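Local coordinates for putative S41 protease (Bacteroides fragilis NCTC 9343, PDB 3K50), which is of unknown function but probably cleaves peptide bonds as a serine protease of the S41 family, with a PDZ-like domain beside its protease domain, at residues 81-84 with 88-91; 108-113 with 370-375; 376-381 with 386-391. All coordinates share one frame; numbering follows the deposited sequence.

Interaction 1 (81-84 with 88-91); sequences YKVL and TAYN
Ala-89 and Val-83 are joined by a backbone bond near the turn of a beta hairpin, formed by strands 76-82 and 90-97 at one border of the five-stranded antiparallel sheet. Ala-89 O accepts from Val-83 N at 3.0 Å; the N-H...O line is nearly straight at 169°. On the same residue, Ala-89 CB packs on Val-83 CG2 at 3.9 Å.

Tyr-90 comes next, in a non-hydrogen-bonded pair with Lys-82. Its ring lies against the backbone where Tyr-81 joins Lys-82, and the lysine chain crosses it at a slant, CD touching ring atoms CE2 and CZ, both at 3.8 Å. The chain gets there by bending at chi2 (84°), and its ammonium group then bonds to Asp-87 O in the turn. The CA of Tyr-90 also gives a C-H...O contact to Tyr-81 O.

Asn-91 closes the segment as the hydrogen-bonded partner of Tyr-81. Asn-91 N donates to Tyr-81 O at 2.7 Å, and Tyr-81 N returns a bond to Asn-91 O at 2.9 Å. The asparagine amide lies against Val-83 CG2, all three of its heavy atoms within 3.6 Å of that methyl. A water joins the strands once more, accepting from Asn-91 ND2 at 3.0 Å and donating to Lys-82 O at 3.2 Å.

Interaction 2 (108-113 with 370-375); sequences LQRGHW and YNEDSY
Arg-110 and Glu-372 meet through a salt bridge, the one direct touch between residues 108-113, in the PDZ-domain range, and residues 370-375, in the loop after strand 368-369 of the mixed sheet. Arg-110 NH2 donates to Glu-372 OE1 at 3.1 Å, with an N-H...O angle of 154°. The oxygen sits at the edge of the guanidinium, near its plane, yet the donor reaches it from above the carboxylate plane; the two flat groups are turned 39° apart. An arginine chain extended from CG to NE spans the gap.

Hydrogen bonds prepare both sides. A type II turn from Gln-109 to His-112 carries Arg-110, closed by His-112 N to Gln-109 O, and Gln-109 N also donates to His-112 ND1 at 3.0 Å. Opposite, Asn-371 OD1 accepts from Asp-373 N in an Asx turn around Glu-372.

Outside partners complete the grip. Arg-110 bonds through NE to Leu-380 O and lies in a cation-pi contact with Tyr-379, while Glu-372 OE1 also pairs with Arg-232 and its OE2 with Tyr-233 OH. With two arginines on one carboxylate oxygen, the buried glutamate is probably held ionised, its charge shared between the PDZ side and the protease side.

Interaction 3 (376-381 with 386-391); sequences LSTYLP and NETLLN
Thr-378 and Thr-388 cross at about a right angle and bring their hydroxyls together, OG1 to OG1 at 2.7 Å. In Thr-378 the hydroxyl stands between the backbone N and the carbonyl carbon (chi1 52°), which turns it to Thr-388; a weak hydrogen bond also links it to Tyr-375 O. A backbone bond joins the same two residues: Thr-388 N donates to Thr-378 O at 3.2 Å, and Glu-387 CA adds a C-H...O contact to that oxygen. Thr-378 CB also rests 3.3 Å from Asn-386 O.

Glu-387, between Asn-386 and Thr-388 in sequence, is the N-cap of helix 388-398. Its CG is anti to the backbone N (chi1 -179°) and the chain then bends at chi2 (-85°), folding the carboxylate back over the first turn. There OE2 accepts from Leu-389 N and OE1 from Leu-390 N, each at 3.0 Å and each met from above the carboxylate plane. OE2 has a further partner in Arg-232, a salt bridge.

The methylenes of the same glutamate face the loop: CG lies 3.5 Å from Leu-380 O. Leu-380 and Asn-386 run side by side and point the same way, leucine CD1 meeting asparagine CB at 3.8 Å.

Interaction 1 lies at the periphery, a short-range hairpin held by backbone bonds within one sheet, whereas interaction 2 is a buried charge pair between segments 257 residues apart at their closest ends. Interaction 3, partly buried, is local again but joins a loop to a helix start through hydroxyls and capping. Interactions 2 and 3 adjoin, their centres about 7 Å apart, and share partners: Arg-232 bridges to acidic residues in both, and Arg-110 of the former reaches the loop of the latter. Interaction 1 meets them chiefly through Tyr-81, whose ring sets edge-to-face with Trp-113 and whose hydroxyl end packs on Asp-373 and Leu-376, with Asn-91 also packing on Trp-113.

Interaction 1 (81-84 with 88-91)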
ATOM      1  N   TYR A  81      11.583   7.402  17.270  1.00 33.01           N
ATOM      2  CA  TYR A  81      12.882   8.065  17.227  1.00 37.04           C
ATOM      3  C   TYR A  81      13.314   8.268  18.658  1.00 38.90           C
ATOM      4  O   TYR A  81      12.515   8.695  19.493  1.00 37.77           O
ATOM      5  CB  TYR A  81      12.809   9.451  16.561  1.00 36.92           C
ATOM      6  CG  TYR A  81      12.633   9.396  15.097  1.00 33.86           C
ATOM      7  CD1 TYR A  81      11.398   9.076  14.547  1.00 37.15           C
ATOM      8  CD2 TYR A  81      13.693   9.654  14.232  1.00 33.23           C
ATOM      9  CE1 TYR A  81      11.224   8.989  13.200  1.00 37.74           C
ATOM     10  CE2 TYR A  81      13.524   9.546  12.860  1.00 34.31           C
ATOM     11  CZ  TYR A  81      12.267   9.237  12.358  1.00 37.63           C
ATOM     12  OH  TYR A  81      12.047   9.164  11.007  1.00 37.43           O
ATOM     13  N   LYS A  82      14.586   8.005  18.932  1.00 43.73           N
ATOM     14  CA  LYS A  82      15.159   8.136  20.272  1.00 48.55           C
ATOM     15  C   LYS A  82      15.070   9.576  20.787  1.00 50.66           C
ATOM     16  O   LYS A  82      15.338  10.511  20.030  1.00 51.59           O
ATOM     17  CB  LYS A  82      16.627   7.706  20.213  1.00 51.38           C
ATOM     18  CG  LYS A  82      17.270   7.389  21.537  1.00 56.11           C
ATOM     19  CD  LYS A  82      16.959   5.964  21.937  1.00 63.39           C
ATOM     20  CE  LYS A  82      17.572   5.630  23.281  1.00 69.60           C
ATOM     21  NZ  LYS A  82      17.522   4.165  23.546  1.00 72.70           N
ATOM     22  N   VAL A  83      14.683   9.752  22.057  1.00 52.42           N
ATOM     23  CA  VAL A  83      14.576  11.079  22.685  1.00 54.92           C
ATOM     24  C   VAL A  83      15.949  11.618  23.164  1.00 58.35           C
ATOM     25  O   VAL A  83      16.845  10.836  23.553  1.00 56.71           O
ATOM     26  CB  VAL A  83      13.580  11.078  23.883  1.00 55.08           C
ATOM     27  CG1 VAL A  83      13.631  12.410  24.697  1.00 52.01           C
ATOM     28  CG2 VAL A  83      12.191  10.835  23.414  1.00 54.33           C
ATOM     29  N   LEU A  84      16.075  12.957  23.129  1.00 61.82           N
ATOM     30  CA  LEU A  84      17.280  13.703  23.543  1.00 65.28           C
ATOM     31  C   LEU A  84      17.792  13.327  24.936  1.00 68.64           C
ATOM     32  O   LEU A  84      17.215  13.715  25.968  1.00 68.09           O
ATOM     33  CB  LEU A  84      17.035  15.223  23.506  1.00 64.94           C
ATOM     34  N   THR A  88      15.754   5.416  27.901  1.00 59.79           N
ATOM     35  CA  THR A  88      14.729   4.484  27.492  1.00 55.77           C
ATOM     36  C   THR A  88      13.601   5.088  26.600  1.00 51.93           C
ATOM     37  O   THR A  88      12.787   4.326  26.037  1.00 48.73           O
ATOM     38  CB  THR A  88      14.139   3.842  28.773  1.00 54.70           C
ATOM     39  N   ALA A  89      13.599   6.425  26.419  1.00 47.51           N
ATOM     40  CA  ALA A  89      12.473   7.133  25.763  1.00 42.02           C
ATOM     41  C   ALA A  89      12.561   7.372  24.244  1.00 40.48           C
ATOM     42  O   ALA A  89      13.645   7.476  23.636  1.00 38.49           O
ATOM     43  CB  ALA A  89      12.168   8.463  26.504  1.00 38.57           C
ATOM     44  N   TYR A  90      11.379   7.441  23.643  1.00 38.77           N
ATOM     45  CA  TYR A  90      11.254   7.638  22.204  1.00 39.02           C
ATOM     46  C   TYR A  90      10.097   8.540  21.933  1.00 36.17           C
ATOM     47  O   TYR A  90       9.166   8.580  22.708  1.00 35.81           O
ATOM     48  CB  TYR A  90      10.968   6.314  21.497  1.00 39.69           C
ATOM     49  CG  TYR A  90      12.080   5.310  21.539  1.00 39.98           C
ATOM     50  CD1 TYR A  90      12.291   4.498  22.659  1.00 45.07           C
ATOM     51  CD2 TYR A  90      12.898   5.136  20.432  1.00 41.92           C
ATOM     52  CE1 TYR A  90      13.342   3.566  22.671  1.00 38.60           C
ATOM     53  CE2 TYR A  90      13.914   4.242  20.433  1.00 36.82           C
ATOM     54  CZ  TYR A  90      14.152   3.475  21.553  1.00 41.27           C
ATOM     55  OH  TYR A  90      15.171   2.579  21.480  1.00 46.17           O
ATOM     56  N   ASN A  91      10.174   9.258  20.820  1.00 36.30           N
ATOM     57  CA  ASN A  91       9.072  10.073  20.302  1.00 34.96           C
ATOM     58  C   ASN A  91       8.485   9.333  19.104  1.00 33.10           C
ATOM     59  O   ASN A  91       9.233   8.776  18.305  1.00 27.99           O
ATOM     60  CB  ASN A  91       9.562  11.452  19.880  1.00 33.70           C
ATOM     61  CG  ASN A  91       9.949  12.310  21.049  1.00 35.13           C
ATOM     62  OD1 ASN A  91       9.263  12.328  22.048  1.00 37.81           O
ATOM     63  ND2 ASN A  91      11.047  13.067  20.912  1.00 32.62           N
TER
HETATM   64  O   HOH W   1      13.192  12.541  18.823  1.00 58.36           O

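Interaction 2 (108-113 with 370-375)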
ATOM      1  N   LEU A 108      -5.056  14.802  15.721  1.00 38.02           N
ATOM      2  CA  LEU A 108      -3.729  14.391  15.282  1.00 31.62           C
ATOM      3  C   LEU A 108      -3.631  14.376  13.765  1.00 31.12           C
ATOM      4  O   LEU A 108      -4.611  14.135  13.049  1.00 29.50           O
ATOM      5  CB  LEU A 108      -3.350  13.040  15.877  1.00 33.58           C
ATOM      6  CG  LEU A 108      -3.183  12.853  17.393  1.00 28.82           C
ATOM      7  CD1 LEU A 108      -2.983  11.384  17.679  1.00 29.86           C
ATOM      8  CD2 LEU A 108      -2.018  13.668  17.914  1.00 32.74           C
ATOM      9  N   GLN A 109      -2.421  14.632  13.286  1.00 28.46           N
ATOM     10  CA  GLN A 109      -2.138  14.697  11.875  1.00 31.02           C
ATOM     11  C   GLN A 109      -0.774  14.127  11.601  1.00 28.84           C
ATOM     12  O   GLN A 109       0.091  14.139  12.469  1.00 29.42           O
ATOM     13  CB  GLN A 109      -2.055  16.166  11.416  1.00 34.10           C
ATOM     14  CG  GLN A 109      -3.294  16.974  11.546  1.00 37.40           C
ATOM     15  CD  GLN A 109      -3.147  18.297  10.868  1.00 40.99           C
ATOM     16  OE1 GLN A 109      -3.011  18.372   9.640  1.00 47.47           O
ATOM     17  NE2 GLN A 109      -3.148  19.344  11.651  1.00 35.78           N
ATOM     18  N   ARG A 110      -0.564  13.686  10.387  1.00 29.78           N
ATOM     19  CA  ARG A 110       0.775  13.319   9.934  1.00 27.58           C
ATOM     20  C   ARG A 110       1.748  14.481  10.162  1.00 28.24           C
ATOM     21  O   ARG A 110       1.446  15.631   9.787  1.00 31.93           O
ATOM     22  CB  ARG A 110       0.689  12.945   8.449  1.00 29.29           C
ATOM     23  CG  ARG A 110       2.034  12.713   7.817  1.00 30.81           C
ATOM     24  CD  ARG A 110       1.893  12.361   6.395  1.00 25.46           C
ATOM     25  NE  ARG A 110       3.219  12.415   5.690  1.00 38.81           N
ATOM     26  CZ  ARG A 110       3.990  11.365   5.486  1.00 32.63           C
ATOM     27  NH1 ARG A 110       3.616  10.182   5.910  1.00 45.43           N
ATOM     28  NH2 ARG A 110       5.130  11.476   4.859  1.00 32.34           N
ATOM     29  N   GLY A 111       2.902  14.200  10.784  1.00 27.40           N
ATOM     30  CA  GLY A 111       3.892  15.216  11.139  1.00 27.72           C
ATOM     31  C   GLY A 111       3.848  15.551  12.628  1.00 28.38           C
ATOM     32  O   GLY A 111       4.763  16.143  13.166  1.00 28.03           O
ATOM     33  N   HIS A 112       2.759  15.213  13.295  1.00 27.55           N
ATOM     34  CA  HIS A 112       2.732  15.344  14.736  1.00 29.11           C
ATOM     35  C   HIS A 112       3.547  14.228  15.341  1.00 29.93           C
ATOM     36  O   HIS A 112       3.631  13.117  14.797  1.00 29.08           O
ATOM     37  CB  HIS A 112       1.326  15.229  15.296  1.00 31.84           C
ATOM     38  CG  HIS A 112       0.536  16.488  15.206  1.00 34.20           C
ATOM     39  ND1 HIS A 112      -0.800  16.500  14.894  1.00 36.04           N
ATOM     40  CD2 HIS A 112       0.894  17.782  15.396  1.00 35.64           C
ATOM     41  CE1 HIS A 112      -1.234  17.743  14.897  1.00 33.13           C
ATOM     42  NE2 HIS A 112      -0.225  18.539  15.196  1.00 36.46           N
ATOM     43  N   TRP A 113       4.116  14.521  16.497  1.00 30.42           N
ATOM     44  CA  TRP A 113       4.914  13.552  17.236  1.00 32.60           C
ATOM     45  C   TRP A 113       4.264  13.343  18.585  1.00 32.10           C
ATOM     46  O   TRP A 113       3.901  14.329  19.231  1.00 29.69           O
ATOM     47  CB  TRP A 113       6.304  14.084  17.501  1.00 31.72           C
ATOM     48  CG  TRP A 113       7.160  14.353  16.310  1.00 36.13           C
ATOM     49  CD1 TRP A 113       7.025  15.363  15.430  1.00 33.79           C
ATOM     50  CD2 TRP A 113       8.356  13.658  15.943  1.00 31.99           C
ATOM     51  NE1 TRP A 113       8.043  15.334  14.504  1.00 36.52           N
ATOM     52  CE2 TRP A 113       8.874  14.293  14.796  1.00 39.62           C
ATOM     53  CE3 TRP A 113       9.023  12.541  16.448  1.00 30.35           C
ATOM     54  CZ2 TRP A 113      10.019  13.846  14.143  1.00 33.97           C
ATOM     55  CZ3 TRP A 113      10.183  12.123  15.824  1.00 34.82           C
ATOM     56  CH2 TRP A 113      10.669  12.784  14.669  1.00 32.47           C
ATOM     57  N   TYR A 370      14.308   9.686  -2.941  1.00 30.39           N
ATOM     58  CA  TYR A 370      13.991  10.516  -1.804  1.00 29.62           C
ATOM     59  C   TYR A 370      13.468   9.643  -0.668  1.00 31.46           C
ATOM     60  O   TYR A 370      12.423   8.997  -0.807  1.00 27.64           O
ATOM     61  CB  TYR A 370      12.897  11.528  -2.160  1.00 27.98           C
ATOM     62  CG  TYR A 370      13.387  12.711  -2.937  1.00 28.96           C
ATOM     63  CD1 TYR A 370      13.472  12.680  -4.329  1.00 30.48           C
ATOM     64  CD2 TYR A 370      13.735  13.901  -2.285  1.00 32.02           C
ATOM     65  CE1 TYR A 370      13.933  13.774  -5.041  1.00 32.79           C
ATOM     66  CE2 TYR A 370      14.214  14.977  -2.985  1.00 32.17           C
ATOM     67  CZ  TYR A 370      14.308  14.903  -4.371  1.00 33.56           C
ATOM     68  OH  TYR A 370      14.763  15.979  -5.083  1.00 34.95           O
ATOM     69  N   ASN A 371      14.230   9.571   0.428  1.00 30.32           N
ATOM     70  CA  ASN A 371      13.814   8.842   1.624  1.00 30.45           C
ATOM     71  C   ASN A 371      13.086   9.858   2.503  1.00 27.70           C
ATOM     72  O   ASN A 371      13.696  10.746   3.044  1.00 27.19           O
ATOM     73  CB  ASN A 371      15.017   8.282   2.389  1.00 29.14           C
ATOM     74  CG  ASN A 371      14.624   7.561   3.670  1.00 32.32           C
ATOM     75  OD1 ASN A 371      13.449   7.475   4.049  1.00 41.35           O
ATOM     76  ND2 ASN A 371      15.628   7.048   4.364  1.00 46.58           N
ATOM     77  N   GLU A 372      11.790   9.686   2.700  1.00 27.30           N
ATOM     78  CA  GLU A 372      11.021  10.663   3.455  1.00 25.82           C
ATOM     79  C   GLU A 372      11.522  10.860   4.902  1.00 29.18           C
ATOM     80  O   GLU A 372      11.398  11.951   5.467  1.00 30.49           O
ATOM     81  CB  GLU A 372       9.566  10.267   3.448  1.00 26.62           C
ATOM     82  CG  GLU A 372       9.206   8.904   4.137  1.00 26.33           C
ATOM     83  CD  GLU A 372       7.710   8.553   4.068  1.00 30.21           C
ATOM     84  OE1 GLU A 372       6.917   9.364   3.533  1.00 29.43           O
ATOM     85  OE2 GLU A 372       7.317   7.451   4.551  1.00 29.77           O
ATOM     86  N   ASP A 373      12.058   9.793   5.510  1.00 27.90           N
ATOM     87  CA  ASP A 373      12.616   9.875   6.850  1.00 28.57           C
ATOM     88  C   ASP A 373      13.866  10.744   6.995  1.00 29.95           C
ATOM     89  O   ASP A 373      14.216  11.068   8.120  1.00 31.42           O
ATOM     90  CB  ASP A 373      12.887   8.489   7.416  1.00 32.42           C
ATOM     91  CG  ASP A 373      11.633   7.609   7.464  1.00 39.50           C
ATOM     92  OD1 ASP A 373      10.525   8.149   7.535  1.00 32.19           O
ATOM     93  OD2 ASP A 373      11.771   6.374   7.405  1.00 41.80           O
ATOM     94  N   SER A 374      14.527  11.120   5.891  0.60 32.15           N
ATOM     95  CA  SER A 374      15.728  12.004   5.941  0.60 31.19           C
ATOM     96  C   SER A 374      15.399  13.509   5.929  0.60 28.15           C
ATOM     97  O   SER A 374      16.280  14.346   6.152  0.60 29.00           O
ATOM     98  CB  SER A 374      16.680  11.685   4.772  0.60 32.09           C
ATOM     99  OG  SER A 374      17.271  10.404   4.924  0.60 38.68           O
ATOM    100  N   TYR A 375      14.124  13.843   5.726  1.00 28.69           N
ATOM    101  CA  TYR A 375      13.698  15.205   5.591  1.00 27.48           C
ATOM    102  C   TYR A 375      12.595  15.508   6.611  1.00 28.90           C
ATOM    103  O   TYR A 375      11.433  15.751   6.233  1.00 29.39           O
ATOM    104  CB  TYR A 375      13.153  15.406   4.173  1.00 29.12           C
ATOM    105  CG  TYR A 375      14.099  15.226   3.019  1.00 23.20           C
ATOM    106  CD1 TYR A 375      14.374  13.971   2.499  1.00 25.67           C
ATOM    107  CD2 TYR A 375      14.677  16.325   2.408  1.00 28.56           C
ATOM    108  CE1 TYR A 375      15.247  13.838   1.430  1.00 23.10           C
ATOM    109  CE2 TYR A 375      15.521  16.205   1.340  1.00 27.56           C
ATOM    110  CZ  TYR A 375      15.827  14.967   0.859  1.00 23.37           C
ATOM    111  OH  TYR A 375      16.680  14.927  -0.243  1.00 29.87           O
TER

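Interaction 3 (376-381 with 386-391)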
ATOM      1  N   LEU A 376      12.985  15.558   7.871  1.00 27.15           N
ATOM      2  CA  LEU A 376      12.014  15.751   8.952  1.00 31.10           C
ATOM      3  C   LEU A 376      11.317  17.094   8.910  1.00 30.22           C
ATOM      4  O   LEU A 376      10.128  17.173   9.201  1.00 34.65           O
ATOM      5  CB  LEU A 376      12.673  15.513  10.320  1.00 30.84           C
ATOM      6  CG  LEU A 376      13.135  14.066  10.559  1.00 37.06           C
ATOM      7  CD1 LEU A 376      13.740  13.931  11.974  1.00 33.41           C
ATOM      8  CD2 LEU A 376      12.042  13.027  10.323  1.00 30.84           C
ATOM      9  N   SER A 377      12.016  18.140   8.482  1.00 31.87           N
ATOM     10  CA  SER A 377      11.398  19.471   8.405  1.00 32.05           C
ATOM     11  C   SER A 377      10.273  19.566   7.343  1.00 32.32           C
ATOM     12  O   SER A 377       9.388  20.443   7.425  1.00 33.26           O
ATOM     13  CB  SER A 377      12.451  20.528   8.161  1.00 33.04           C
ATOM     14  OG  SER A 377      12.839  20.501   6.799  1.00 33.62           O
ATOM     15  N   THR A 378      10.290  18.698   6.342  1.00 28.38           N
ATOM     16  CA  THR A 378       9.186  18.641   5.385  1.00 29.56           C
ATOM     17  C   THR A 378       8.319  17.315   5.469  1.00 28.95           C
ATOM     18  O   THR A 378       7.626  16.951   4.516  1.00 27.06           O
ATOM     19  CB  THR A 378       9.665  18.900   3.966  1.00 29.90           C
ATOM     20  OG1 THR A 378      10.756  18.036   3.674  1.00 25.77           O
ATOM     21  CG2 THR A 378      10.123  20.374   3.805  1.00 22.66           C
ATOM     22  N   TYR A 379       8.372  16.616   6.596  1.00 29.95           N
ATOM     23  CA  TYR A 379       7.488  15.458   6.847  1.00 26.86           C
ATOM     24  C   TYR A 379       6.130  16.070   7.245  1.00 31.09           C
ATOM     25  O   TYR A 379       5.931  16.480   8.396  1.00 29.38           O
ATOM     26  CB  TYR A 379       8.094  14.608   7.935  1.00 29.30           C
ATOM     27  CG  TYR A 379       7.575  13.200   8.015  1.00 28.18           C
ATOM     28  CD1 TYR A 379       6.369  12.920   8.591  1.00 28.94           C
ATOM     29  CD2 TYR A 379       8.323  12.145   7.507  1.00 27.71           C
ATOM     30  CE1 TYR A 379       5.914  11.624   8.680  1.00 32.70           C
ATOM     31  CE2 TYR A 379       7.865  10.825   7.588  1.00 28.04           C
ATOM     32  CZ  TYR A 379       6.670  10.578   8.167  1.00 26.20           C
ATOM     33  OH  TYR A 379       6.220   9.277   8.290  1.00 31.99           O
ATOM     34  N   LEU A 380       5.230  16.178   6.261  1.00 32.14           N
ATOM     35  CA  LEU A 380       4.027  16.986   6.402  1.00 32.32           C
ATOM     36  C   LEU A 380       2.800  16.268   5.916  1.00 29.75           C
ATOM     37  O   LEU A 380       2.934  15.240   5.257  1.00 32.31           O
ATOM     38  CB  LEU A 380       4.192  18.268   5.565  1.00 34.62           C
ATOM     39  CG  LEU A 380       5.195  19.305   6.032  1.00 34.44           C
ATOM     40  CD1 LEU A 380       5.494  20.290   4.941  1.00 29.66           C
ATOM     41  CD2 LEU A 380       4.690  19.988   7.368  1.00 32.10           C
ATOM     42  N   PRO A 381       1.586  16.788   6.272  1.00 28.69           N
ATOM     43  CA  PRO A 381       0.391  16.162   5.775  1.00 27.47           C
ATOM     44  C   PRO A 381       0.376  15.939   4.279  1.00 28.61           C
ATOM     45  O   PRO A 381       0.890  16.754   3.522  1.00 26.34           O
ATOM     46  CB  PRO A 381      -0.713  17.164   6.130  1.00 29.47           C
ATOM     47  CG  PRO A 381      -0.177  17.756   7.484  1.00 29.40           C
ATOM     48  CD  PRO A 381       1.277  17.881   7.239  1.00 23.69           C
ATOM     49  N   ASN A 386       4.616  21.397   0.230  1.00 30.02           N
ATOM     50  CA  ASN A 386       5.985  21.341   0.749  1.00 27.34           C
ATOM     51  C   ASN A 386       6.319  19.951   1.289  1.00 30.26           C
ATOM     52  O   ASN A 386       7.459  19.705   1.673  1.00 27.36           O
ATOM     53  CB  ASN A 386       6.200  22.350   1.843  1.00 26.95           C
ATOM     54  CG  ASN A 386       6.044  23.791   1.384  1.00 31.80           C
ATOM     55  OD1 ASN A 386       5.387  24.572   2.061  1.00 41.31           O
ATOM     56  ND2 ASN A 386       6.678  24.159   0.269  1.00 35.57           N
ATOM     57  N   GLU A 387       5.362  19.016   1.263  1.00 27.71           N
ATOM     58  CA  GLU A 387       5.624  17.667   1.719  1.00 28.08           C
ATOM     59  C   GLU A 387       6.673  17.096   0.794  1.00 28.94           C
ATOM     60  O   GLU A 387       6.542  17.232  -0.421  1.00 30.07           O
ATOM     61  CB  GLU A 387       4.376  16.796   1.729  1.00 27.20           C
ATOM     62  CG  GLU A 387       4.662  15.357   2.247  1.00 25.80           C
ATOM     63  CD  GLU A 387       5.175  14.408   1.165  1.00 26.02           C
ATOM     64  OE1 GLU A 387       4.617  14.471   0.065  1.00 27.20           O
ATOM     65  OE2 GLU A 387       6.096  13.581   1.430  1.00 27.92           O
ATOM     66  N   THR A 388       7.692  16.461   1.380  1.00 26.92           N
ATOM     67  CA  THR A 388       8.887  16.012   0.624  1.00 29.30           C
ATOM     68  C   THR A 388       8.629  15.394  -0.777  1.00 29.43           C
ATOM     69  O   THR A 388       9.063  15.958  -1.777  1.00 28.93           O
ATOM     70  CB  THR A 388       9.754  15.069   1.480  1.00 25.67           C
ATOM     71  OG1 THR A 388       9.958  15.676   2.770  1.00 27.76           O
ATOM     72  CG2 THR A 388      11.103  14.780   0.845  1.00 24.56           C
ATOM     73  N   LEU A 389       7.929  14.251  -0.844  1.00 30.95           N
ATOM     74  CA  LEU A 389       7.835  13.542  -2.113  1.00 29.83           C
ATOM     75  C   LEU A 389       6.943  14.292  -3.088  1.00 31.48           C
ATOM     76  O   LEU A 389       7.260  14.351  -4.259  1.00 27.02           O
ATOM     77  CB  LEU A 389       7.398  12.064  -1.943  1.00 31.92           C
ATOM     78  CG  LEU A 389       8.137  11.198  -0.922  1.00 36.34           C
ATOM     79  CD1 LEU A 389       7.643   9.690  -0.947  1.00 32.58           C
ATOM     80  CD2 LEU A 389       9.623  11.292  -1.136  1.00 32.00           C
ATOM     81  N   LEU A 390       5.869  14.929  -2.612  1.00 28.42           N
ATOM     82  CA  LEU A 390       5.015  15.678  -3.551  1.00 29.12           C
ATOM     83  C   LEU A 390       5.791  16.908  -4.042  1.00 29.01           C
ATOM     84  O   LEU A 390       5.790  17.188  -5.181  1.00 28.12           O
ATOM     85  CB  LEU A 390       3.683  16.078  -2.920  1.00 28.16           C
ATOM     86  CG  LEU A 390       2.823  17.141  -3.651  1.00 29.73           C
ATOM     87  CD1 LEU A 390       2.448  16.653  -5.054  1.00 27.08           C
ATOM     88  CD2 LEU A 390       1.606  17.473  -2.858  1.00 24.45           C
ATOM     89  N   ASN A 391       6.481  17.603  -3.152  1.00 29.39           N
ATOM     90  CA  ASN A 391       7.278  18.751  -3.540  1.00 30.48           C
ATOM     91  C   ASN A 391       8.299  18.373  -4.620  1.00 31.18           C
ATOM     92  O   ASN A 391       8.552  19.139  -5.540  1.00 32.86           O
ATOM     93  CB  ASN A 391       8.017  19.334  -2.350  1.00 29.77           C
ATOM     94  CG  ASN A 391       8.675  20.646  -2.689  1.00 29.86           C
ATOM     95  OD1 ASN A 391       9.848  20.675  -2.962  1.00 30.73           O
ATOM     96  ND2 ASN A 391       7.888  21.704  -2.790  1.00 32.32           N
TER